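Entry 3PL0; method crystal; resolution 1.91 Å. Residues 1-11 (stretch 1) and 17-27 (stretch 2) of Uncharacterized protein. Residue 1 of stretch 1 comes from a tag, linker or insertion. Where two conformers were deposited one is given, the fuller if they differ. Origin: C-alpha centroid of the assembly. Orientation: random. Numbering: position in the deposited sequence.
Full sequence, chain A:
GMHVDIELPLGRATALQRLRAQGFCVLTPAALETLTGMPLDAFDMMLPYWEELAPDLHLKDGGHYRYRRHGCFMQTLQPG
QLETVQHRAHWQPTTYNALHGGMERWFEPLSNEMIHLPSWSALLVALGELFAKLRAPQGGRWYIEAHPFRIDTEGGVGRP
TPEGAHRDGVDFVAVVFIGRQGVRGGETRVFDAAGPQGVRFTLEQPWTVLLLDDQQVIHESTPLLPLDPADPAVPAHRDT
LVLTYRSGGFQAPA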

ATOM      1  N   GLY A   1       4.869 -24.633   0.480  1.00 49.95           N
ATOM      2  CA  GLY A   1       4.097 -23.366   0.471  1.00 46.03           C
ATOM      3  C   GLY A   1       4.937 -22.133   0.776  1.00 45.60           C
ATOM      4  O   GLY A   1       6.166 -22.199   0.796  1.00 48.27           O
HETATM    5  N   MSE A   2       4.268 -21.004   1.002  1.00 39.77           N
HETATM    6  CA  MSE A   2       4.936 -19.751   1.359  1.00 37.02           C
HETATM    7  C   MSE A   2       4.499 -19.277   2.756  1.00 35.08           C
HETATM    8  O   MSE A   2       3.448 -19.694   3.271  1.00 32.30           O
ATOM      9  N   HIS A   3       5.339 -18.466   3.404  1.00 31.15           N
ATOM     10  CA  HIS A   3       5.092 -18.060   4.788  1.00 31.71           C
ATOM     11  C   HIS A   3       4.204 -16.830   4.850  1.00 32.85           C
ATOM     12  O   HIS A   3       4.525 -15.827   4.227  1.00 27.22           O
ATOM     13  N   VAL A   4       3.119 -16.915   5.632  1.00 30.70           N
ATOM     14  CA  VAL A   4       2.261 -15.797   5.887  1.00 29.24           C
ATOM     15  C   VAL A   4       2.418 -15.544   7.375  1.00 30.67           C
ATOM     16  O   VAL A   4       1.788 -16.242   8.189  1.00 28.76           O
ATOM     17  N   ASP A   5       3.254 -14.567   7.738  1.00 28.79           N
ATOM     18  CA  ASP A   5       3.665 -14.385   9.144  1.00 29.80           C
ATOM     19  C   ASP A   5       2.698 -13.435   9.830  1.00 31.86           C
ATOM     20  O   ASP A   5       3.090 -12.374  10.325  1.00 30.61           O
ATOM     21  N   ILE A   6       1.423 -13.838   9.859  1.00 32.97           N
ATOM     22  CA  ILE A   6       0.337 -12.920  10.235  1.00 34.73           C
ATOM     23  C   ILE A   6      -0.005 -13.061  11.710  1.00 37.19           C
ATOM     24  O   ILE A   6      -0.772 -12.270  12.235  1.00 37.00           O
ATOM     25  N   GLU A   7       0.617 -14.021  12.387  1.00 38.62           N
ATOM     26  CA  GLU A   7       0.411 -14.253  13.820  0.50 43.18           C
ATOM     27  C   GLU A   7       1.633 -13.855  14.663  1.00 43.86           C
ATOM     28  O   GLU A   7       1.491 -13.207  15.709  1.00 49.12           O
ATOM     29  N   LEU A   8       2.822 -14.259  14.207  1.00 42.91           N
ATOM     30  CA  LEU A   8       4.038 -13.971  14.954  0.50 42.93           C
ATOM     31  C   LEU A   8       4.848 -12.809  14.321  1.00 40.72           C
ATOM     32  O   LEU A   8       4.914 -12.662  13.100  1.00 38.77           O
ATOM     33  N   PRO A   9       5.461 -11.971  15.183  1.00 35.10           N
ATOM     34  CA  PRO A   9       6.247 -10.824  14.706  1.00 33.42           C
ATOM     35  C   PRO A   9       7.602 -11.188  14.087  1.00 34.46           C
ATOM     36  O   PRO A   9       8.388 -11.928  14.675  1.00 36.60           O
ATOM     37  N   LEU A  10       7.862 -10.716  12.878  1.00 32.16           N
ATOM     38  CA  LEU A  10       9.147 -10.892  12.251  1.00 30.69           C
ATOM     39  C   LEU A  10      10.052  -9.733  12.658  1.00 34.63           C
ATOM     40  O   LEU A  10       9.617  -8.566  12.685  1.00 34.36           O
ATOM     41  N   GLY A  11      11.315 -10.039  12.933  1.00 33.55           N
ATOM     42  CA  GLY A  11      12.312  -9.003  13.087  1.00 34.40           C
ATOM     43  C   GLY A  11      12.780  -8.634  11.715  1.00 33.42           C
ATOM     44  O   GLY A  11      12.540  -9.350  10.741  1.00 31.93           O
ATOM     45  N   GLN A  17      15.073 -11.932   4.923  1.00 25.45           N
ATOM     46  CA  GLN A  17      15.304 -13.266   4.363  1.00 26.62           C
ATOM     47  C   GLN A  17      14.043 -13.701   3.616  1.00 26.76           C
ATOM     48  O   GLN A  17      14.117 -14.287   2.538  1.00 26.41           O
ATOM     49  N   ARG A  18      12.894 -13.395   4.198  1.00 24.60           N
ATOM     50  CA  ARG A  18      11.603 -13.759   3.602  1.00 25.87           C
ATOM     51  C   ARG A  18      11.400 -13.065   2.233  1.00 24.43           C
ATOM     52  O   ARG A  18      11.012 -13.686   1.268  1.00 24.47           O
ATOM     53  N   LEU A  19      11.696 -11.774   2.179  1.00 25.65           N
ATOM     54  CA  LEU A  19      11.539 -11.013   0.948  1.00 27.18           C
ATOM     55  C   LEU A  19      12.482 -11.498  -0.106  1.00 27.92           C
ATOM     56  O   LEU A  19      12.104 -11.566  -1.262  1.00 27.44           O
ATOM     57  N   ARG A  20      13.721 -11.833   0.267  1.00 28.61           N
ATOM     58  CA  ARG A  20      14.619 -12.434  -0.698  1.00 30.18           C
ATOM     59  C   ARG A  20      14.090 -13.776  -1.193  1.00 28.98           C
ATOM     60  O   ARG A  20      14.132 -14.085  -2.365  1.00 30.41           O
ATOM     61  N   ALA A  21      13.668 -14.616  -0.263  1.00 30.01           N
ATOM     62  CA  ALA A  21      13.308 -15.982  -0.595  1.00 29.88           C
ATOM     63  C   ALA A  21      11.968 -16.125  -1.336  1.00 31.29           C
ATOM     64  O   ALA A  21      11.856 -16.934  -2.278  1.00 31.32           O
ATOM     65  N   GLN A  22      10.935 -15.407  -0.890  1.00 26.45           N
ATOM     66  CA  GLN A  22       9.608 -15.561  -1.454  1.00 27.06           C
ATOM     67  C   GLN A  22       8.985 -14.260  -2.014  1.00 28.17           C
ATOM     68  O   GLN A  22       7.865 -14.284  -2.529  1.00 24.26           O
ATOM     69  N   GLY A  23       9.653 -13.133  -1.823  1.00 25.91           N
ATOM     70  CA  GLY A  23       9.255 -11.899  -2.443  1.00 23.82           C
ATOM     71  C   GLY A  23       8.178 -11.126  -1.706  1.00 25.40           C
ATOM     72  O   GLY A  23       7.699 -10.098  -2.213  1.00 25.28           O
ATOM     73  N   PHE A  24       7.786 -11.594  -0.520  1.00 22.91           N
ATOM     74  CA  PHE A  24       6.857 -10.812   0.317  1.00 23.49           C
ATOM     75  C   PHE A  24       7.020 -11.245   1.754  1.00 24.86           C
ATOM     76  O   PHE A  24       7.600 -12.291   2.046  1.00 24.82           O
ATOM     77  N   CYS A  25       6.502 -10.437   2.650  1.00 22.43           N
ATOM     78  CA  CYS A  25       6.315 -10.874   4.009  1.00 25.96           C
ATOM     79  C   CYS A  25       5.252 -10.000   4.668  1.00 24.82           C
ATOM     80  O   CYS A  25       4.972  -8.884   4.203  1.00 23.95           O
ATOM     81  N   VAL A  26       4.694 -10.510   5.753  1.00 26.13           N
ATOM     82  CA  VAL A  26       3.723  -9.789   6.538  1.00 23.24           C
ATOM     83  C   VAL A  26       4.340  -9.386   7.870  1.00 27.10           C
ATOM     84  O   VAL A  26       4.893 -10.236   8.548  1.00 25.59           O
ATOM     85  N   LEU A  27       4.226  -8.107   8.247  1.00 24.55           N
ATOM     86  CA  LEU A  27       4.606  -7.646   9.584  1.00 24.67           C
ATOM     87  C   LEU A  27       3.322  -7.496  10.411  1.00 24.39           C
ATOM     88  O   LEU A  27       2.397  -6.756  10.022  1.00 25.10           O
TER

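An irregular N-terminal strip lies along a helix end and the strand after it, and side chains do most of the bonding. Gln22 ends the helix with chi1 p and chi2 t, which carries its amide to the backbone of His3: His3 N donates to Gln22 OE1 (2.8 Å), and Gln22 NE2 donates to His3 O (2.9 Å) and to Phe24 O (3.0 Å). One amide thus stands in for a strand partner.

Arg18, one helical turn earlier, bends through m, m, t so that its guanidinium meets Asp5 (chi1 m) edge-on, in a two-pronged salt bridge: NE to OD2 2.7 Å, NH2 to OD1 2.9 Å. That leaves a face free, and the ring of His3 (chi1 m) stacks flat on it, centres 3.6 Å apart.

Water 1 fills the gap between backbones, donating to His3 O and Asp5 OD2 and accepting from Asp5 N and Val26 N. Further along, water 2 accepts from Leu10 N at 3.0 Å.

The apolar contacts are looser. Val26 (t) points in, its CG1 4.2 Å from Ile6 CB. Leu10 (m, t) sets CD1 3.9 Å from Cys25 CB, while Phe24 (p) brings CE1 4.0 Å from CE of selenomethionine Met2 (m, t, m), whose SE lies at the ring edge.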

HETATM    1  CB  MSE A   2       4.682 -18.710   0.260  1.00 35.11           C
HETATM    2  CG  MSE A   2       5.285 -19.152  -1.067  1.00 33.50           C
HETATM    3 SE   MSE A   2       5.148 -17.836  -2.478  0.75 34.68          SE
HETATM    4  CE  MSE A   2       3.283 -17.594  -2.406  1.00 19.47           C
ATOM      5  CB  HIS A   3       6.411 -17.717   5.495  1.00 28.59           C
ATOM      6  CG  HIS A   3       7.303 -18.901   5.703  1.00 30.94           C
ATOM      7  ND1 HIS A   3       7.187 -19.734   6.798  1.00 33.91           N
ATOM      8  CD2 HIS A   3       8.319 -19.392   4.958  1.00 35.73           C
ATOM      9  CE1 HIS A   3       8.104 -20.681   6.725  1.00 43.73           C
ATOM     10  NE2 HIS A   3       8.803 -20.500   5.617  1.00 36.07           N
ATOM     11  CB  VAL A   4       0.810 -16.151   5.568  1.00 31.41           C
ATOM     12  CG1 VAL A   4      -0.120 -14.949   5.895  1.00 31.69           C
ATOM     13  CG2 VAL A   4       0.681 -16.508   4.122  1.00 28.58           C
ATOM     14  CB  ASP A   5       5.118 -13.886   9.216  1.00 28.82           C
ATOM     15  CG  ASP A   5       6.092 -14.901   8.629  1.00 34.28           C
ATOM     16  OD1 ASP A   5       6.336 -15.899   9.313  1.00 29.93           O
ATOM     17  OD2 ASP A   5       6.532 -14.748   7.443  1.00 26.74           O
ATOM     18  CB  ILE A   6      -0.879 -13.096   9.312  1.00 33.35           C
ATOM     19  CG1 ILE A   6      -1.868 -11.927   9.466  1.00 40.75           C
ATOM     20  CG2 ILE A   6      -1.548 -14.445   9.547  1.00 32.97           C
ATOM     21  CD1 ILE A   6      -2.730 -11.725   8.223  1.00 39.23           C
ATOM     22  CB  GLU A   7       0.053 -15.733  14.070  0.50 44.30           C
ATOM     23  CG  GLU A   7      -1.072 -16.279  13.162  0.50 47.86           C
ATOM     24  CD  GLU A   7      -1.805 -17.489  13.751  0.50 51.60           C
ATOM     25  OE1 GLU A   7      -1.156 -18.528  13.998  0.50 49.16           O
ATOM     26  OE2 GLU A   7      -3.037 -17.396  13.954  0.50 54.97           O
ATOM     27  CB  LEU A   8       4.889 -15.236  15.104  0.50 43.81           C
ATOM     28  CG  LEU A   8       4.211 -16.398  15.860  0.50 43.50           C
ATOM     29  CD1 LEU A   8       5.236 -17.438  16.265  0.50 40.60           C
ATOM     30  CD2 LEU A   8       3.460 -15.893  17.077  0.50 32.13           C
ATOM     31  CB  PRO A   9       6.421  -9.982  15.967  1.00 33.96           C
ATOM     32  CG  PRO A   9       6.468 -10.979  17.079  1.00 36.44           C
ATOM     33  CD  PRO A   9       5.611 -12.162  16.642  1.00 37.82           C
ATOM     34  CB  LEU A  10       8.995 -10.874  10.725  1.00 30.01           C
ATOM     35  CG  LEU A  10       8.281 -12.051  10.058  1.00 32.90           C
ATOM     36  CD1 LEU A  10       8.178 -11.787   8.542  1.00 36.38           C
ATOM     37  CD2 LEU A  10       9.021 -13.354  10.383  1.00 31.89           C
ATOM     38  CB  GLN A  17      15.676 -14.271   5.452  1.00 26.37           C
ATOM     39  CG  GLN A  17      17.027 -13.995   6.151  1.00 32.26           C
ATOM     40  CD  GLN A  17      18.184 -14.653   5.485  1.00 29.43           C
ATOM     41  OE1 GLN A  17      18.115 -15.041   4.306  1.00 30.86           O
ATOM     42  NE2 GLN A  17      19.261 -14.857   6.257  1.00 31.74           N
ATOM     43  CB  ARG A  18      10.463 -13.368   4.544  1.00 23.46           C
ATOM     44  CG  ARG A  18      10.345 -14.246   5.800  1.00 26.01           C
ATOM     45  CD  ARG A  18       9.477 -15.520   5.551  1.00 26.65           C
ATOM     46  NE  ARG A  18       8.890 -16.006   6.809  1.00 24.02           N
ATOM     47  CZ  ARG A  18       9.395 -16.961   7.572  1.00 26.70           C
ATOM     48  NH1 ARG A  18      10.541 -17.565   7.262  1.00 29.96           N
ATOM     49  NH2 ARG A  18       8.776 -17.279   8.693  1.00 31.50           N
ATOM     50  CB  LEU A  19      11.780  -9.520   1.194  1.00 28.93           C
ATOM     51  CG  LEU A  19      10.590  -8.776   1.788  1.00 29.85           C
ATOM     52  CD1 LEU A  19      11.055  -7.502   2.481  1.00 29.52           C
ATOM     53  CD2 LEU A  19       9.567  -8.533   0.673  1.00 22.83           C
ATOM     54  CB  ARG A  20      15.988 -12.695  -0.056  1.00 31.69           C
ATOM     55  CG  ARG A  20      16.997 -13.296  -0.998  1.00 37.20           C
ATOM     56  CD  ARG A  20      17.267 -12.380  -2.193  1.00 40.02           C
ATOM     57  NE  ARG A  20      18.457 -12.841  -2.917  1.00 47.46           N
ATOM     58  CZ  ARG A  20      18.515 -13.161  -4.210  1.00 48.52           C
ATOM     59  NH1 ARG A  20      17.461 -13.059  -4.996  1.00 52.10           N
ATOM     60  NH2 ARG A  20      19.669 -13.556  -4.729  1.00 57.41           N
ATOM     61  CB  ALA A  21      13.315 -16.859   0.695  1.00 34.98           C
ATOM     62  CB  GLN A  22       8.657 -16.159  -0.402  1.00 27.31           C
ATOM     63  CG  GLN A  22       8.443 -15.307   0.861  1.00 28.42           C
ATOM     64  CD  GLN A  22       7.492 -15.949   1.848  1.00 29.79           C
ATOM     65  OE1 GLN A  22       7.415 -17.188   1.941  1.00 27.30           O
ATOM     66  NE2 GLN A  22       6.775 -15.113   2.624  1.00 21.62           N
ATOM     67  CB  PHE A  24       5.395 -10.973  -0.100  1.00 22.51           C
ATOM     68  CG  PHE A  24       4.777 -12.302   0.301  1.00 24.97           C
ATOM     69  CD1 PHE A  24       5.051 -13.454  -0.419  1.00 31.85           C
ATOM     70  CD2 PHE A  24       3.965 -12.398   1.408  1.00 27.46           C
ATOM     71  CE1 PHE A  24       4.518 -14.667  -0.037  1.00 33.23           C
ATOM     72  CE2 PHE A  24       3.426 -13.639   1.804  1.00 27.32           C
ATOM     73  CZ  PHE A  24       3.703 -14.747   1.078  1.00 28.43           C
ATOM     74  CB  CYS A  25       7.613 -10.813   4.788  1.00 28.08           C
ATOM     75  SG  CYS A  25       8.226  -9.160   5.088  1.00 35.02           S
ATOM     76  CB  VAL A  26       2.517 -10.691   6.779  1.00 27.86           C
ATOM     77  CG1 VAL A  26       1.446  -9.989   7.708  1.00 25.16           C
ATOM     78  CG2 VAL A  26       1.908 -11.130   5.419  1.00 23.02           C
ATOM     79  CB  LEU A  27       5.314  -6.281   9.522  1.00 25.86           C
ATOM     80  CG  LEU A  27       6.521  -6.168   8.590  1.00 31.55           C
ATOM     81  CD1 LEU A  27       7.038  -4.753   8.678  1.00 27.83           C
ATOM     82  CD2 LEU A  27       7.641  -7.176   8.999  1.00 31.71           C
TER
HETATM   83  O   HOH W   1       5.062 -13.410   5.769  1.00 27.86           O
HETATM   84  O   HOH W   2       5.257 -10.491  11.342  1.00 24.40           O